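Side-chain contact in aminoglycoside phosphotransferase (Alicyclobacillus acidocaldarius subsp. acidocaldarius, PDB 4PDY), which probably transfers a phosphate group to a small-molecule substrate, as in the aminoglycoside phosphotransferase family with its protein-kinase-like fold: residues R206-I209 and A210-A214. Sequence-based numbering, arbitrary orientation.
Sequences RDVI and AYLEA
V208 and L212, one helical turn apart, run alongside each other off the same flank of the helix and touch methyl to methyl, V208 CG1 to L212 CD1 at 4.1 Å. The valine presents that methyl because CG1 stands anti to its backbone N (chi1 172°), beside its own carbonyl carbon and thus on the side of the following turn. L212 also rests on the backbone, its CG lying 3.4 Å from V208 O, the oxygen that accepts the hydrogen bond of L212 N at 3.0 Å. A second i to i+4 pair, I209 and E213, is arranged in the same manner. With chi2 near trans (174°), the glutamate reaches out straight and carries its carboxylate past the isoleucine branch methyl, OE2 lying 3.5 Å from I209 CG2, a van der Waals contact rather than a polar one. Beneath both pairs runs the regular alpha-helical ladder, in which A210 N, Y211 N and E213 N bond to R206 O, D207 O and I209 O. Y211 CB lies 3.4 Å from V208 O, which the ring meets more distantly at its edge, and the tyrosine hydroxyl is hydrogen-bonded to E291 and to the backbone N of A253. D207 forms a salt bridge with R293. Helix 206-218 thus packs its V208 and Y211 face against helix 289-300, at R293, A294 and S290, while Y211 and L212 meet P251 in the loop between strand 248-249 and helix 252-266.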
ATOM      1  N   ARG A 206     -23.975  -9.619   2.241  1.00 19.65           N
ATOM      2  CA  ARG A 206     -24.044  -9.498   3.689  1.00 20.86           C
ATOM      3  C   ARG A 206     -22.816 -10.082   4.408  1.00 21.16           C
ATOM      4  O   ARG A 206     -22.368  -9.562   5.433  1.00 21.54           O
ATOM      5  CB  ARG A 206     -25.375 -10.109   4.172  1.00 25.17           C
ATOM      6  CG  ARG A 206     -25.527 -11.595   3.865  1.00 31.22           C
ATOM      7  CD  ARG A 206     -26.976 -11.998   3.588  1.00 37.23           C
ATOM      8  NE  ARG A 206     -27.256 -13.377   3.984  1.00 44.03           N
ATOM      9  CZ  ARG A 206     -27.315 -13.825   5.240  1.00 42.02           C
ATOM     10  NH1 ARG A 206     -27.104 -13.014   6.274  1.00 39.91           N
ATOM     11  NH2 ARG A 206     -27.588 -15.108   5.465  1.00 43.71           N
ATOM     12  N   ASP A 207     -22.233 -11.127   3.842  1.00 19.72           N
ATOM     13  CA  ASP A 207     -21.043 -11.733   4.449  1.00 19.04           C
ATOM     14  C   ASP A 207     -19.796 -10.823   4.392  1.00 17.60           C
ATOM     15  O   ASP A 207     -19.045 -10.754   5.352  1.00 17.32           O
ATOM     16  CB  ASP A 207     -20.755 -13.119   3.864  1.00 23.13           C
ATOM     17  CG  ASP A 207     -20.339 -13.086   2.408  1.00 25.15           C
ATOM     18  OD1 ASP A 207     -21.094 -12.548   1.562  1.00 32.12           O
ATOM     19  OD2 ASP A 207     -19.248 -13.628   2.099  1.00 32.26           O
ATOM     20  N   VAL A 208     -19.617 -10.123   3.277  1.00 14.98           N
ATOM     21  CA  VAL A 208     -18.530  -9.148   3.124  1.00 13.70           C
ATOM     22  C   VAL A 208     -18.693  -7.997   4.115  1.00 13.34           C
ATOM     23  O   VAL A 208     -17.756  -7.627   4.831  1.00 16.11           O
ATOM     24  CB  VAL A 208     -18.462  -8.648   1.670  1.00 14.66           C
ATOM     25  CG1 VAL A 208     -17.488  -7.492   1.533  1.00 14.82           C
ATOM     26  CG2 VAL A 208     -18.071  -9.805   0.750  1.00 16.19           C
ATOM     27  N   ILE A 209     -19.892  -7.455   4.179  1.00 14.50           N
ATOM     28  CA  ILE A 209     -20.180  -6.415   5.148  1.00 15.28           C
ATOM     29  C   ILE A 209     -19.956  -6.889   6.594  1.00 15.79           C
ATOM     30  O   ILE A 209     -19.413  -6.159   7.425  1.00 16.61           O
ATOM     31  CB  ILE A 209     -21.625  -5.918   4.949  1.00 17.24           C
ATOM     32  CG1 ILE A 209     -21.726  -5.191   3.603  1.00 19.23           C
ATOM     33  CG2 ILE A 209     -22.063  -5.020   6.109  1.00 21.07           C
ATOM     34  CD1 ILE A 209     -23.134  -5.040   3.051  1.00 21.47           C
ATOM     35  N   ALA A 210     -20.411  -8.098   6.906  1.00 16.57           N
ATOM     36  CA  ALA A 210     -20.207  -8.651   8.238  1.00 16.78           C
ATOM     37  C   ALA A 210     -18.722  -8.762   8.587  1.00 16.18           C
ATOM     38  O   ALA A 210     -18.324  -8.465   9.713  1.00 17.15           O
ATOM     39  CB  ALA A 210     -20.891 -10.014   8.347  1.00 19.15           C
ATOM     40  N   TYR A 211     -17.921  -9.173   7.614  1.00 15.42           N
ATOM     41  CA  TYR A 211     -16.470  -9.209   7.805  1.00 15.10           C
ATOM     42  C   TYR A 211     -15.879  -7.820   8.120  1.00 14.09           C
ATOM     43  O   TYR A 211     -15.116  -7.655   9.085  1.00 15.69           O
ATOM     44  CB  TYR A 211     -15.793  -9.826   6.587  1.00 15.24           C
ATOM     45  CG  TYR A 211     -14.315  -9.544   6.581  1.00 14.55           C
ATOM     46  CD1 TYR A 211     -13.440 -10.295   7.359  1.00 13.89           C
ATOM     47  CD2 TYR A 211     -13.798  -8.495   5.832  1.00 14.71           C
ATOM     48  CE1 TYR A 211     -12.072  -9.992   7.383  1.00 13.97           C
ATOM     49  CE2 TYR A 211     -12.450  -8.198   5.864  1.00 13.63           C
ATOM     50  CZ  TYR A 211     -11.615  -8.939   6.650  1.00 13.83           C
ATOM     51  OH  TYR A 211     -10.272  -8.648   6.639  1.00 13.99           O
ATOM     52  N   LEU A 212     -16.263  -6.829   7.324  1.00 15.22           N
ATOM     53  CA  LEU A 212     -15.706  -5.492   7.463  1.00 16.48           C
ATOM     54  C   LEU A 212     -16.093  -4.916   8.815  1.00 17.42           C
ATOM     55  O   LEU A 212     -15.281  -4.331   9.508  1.00 17.88           O
ATOM     56  CB  LEU A 212     -16.146  -4.591   6.310  1.00 16.19           C
ATOM     57  CG  LEU A 212     -15.647  -5.022   4.913  1.00 15.89           C
ATOM     58  CD1 LEU A 212     -16.352  -4.249   3.817  1.00 17.37           C
ATOM     59  CD2 LEU A 212     -14.141  -4.816   4.784  1.00 16.99           C
ATOM     60  N   GLU A 213     -17.347  -5.117   9.204  1.00 17.43           N
ATOM     61  CA  GLU A 213     -17.807  -4.604  10.489  1.00 18.55           C
ATOM     62  C   GLU A 213     -17.149  -5.297  11.672  1.00 18.34           C
ATOM     63  O   GLU A 213     -16.814  -4.642  12.678  1.00 20.90           O
ATOM     64  CB  GLU A 213     -19.319  -4.717  10.587  1.00 20.84           C
ATOM     65  CG  GLU A 213     -20.059  -3.849   9.588  1.00 21.28           C
ATOM     66  CD  GLU A 213     -21.569  -4.089   9.595  1.00 25.82           C
ATOM     67  OE1 GLU A 213     -22.030  -5.166  10.054  1.00 28.02           O
ATOM     68  OE2 GLU A 213     -22.295  -3.191   9.123  1.00 30.76           O
ATOM     69  N   ALA A 214     -16.978  -6.610  11.584  1.00 19.51           N
ATOM     70  CA  ALA A 214     -16.294  -7.360  12.639  1.00 19.84           C
ATOM     71  C   ALA A 214     -14.846  -6.883  12.794  1.00 19.10           C
ATOM     72  O   ALA A 214     -14.362  -6.724  13.914  1.00 20.50           O
ATOM     73  CB  ALA A 214     -16.323  -8.841  12.333  1.00 22.86           C
TER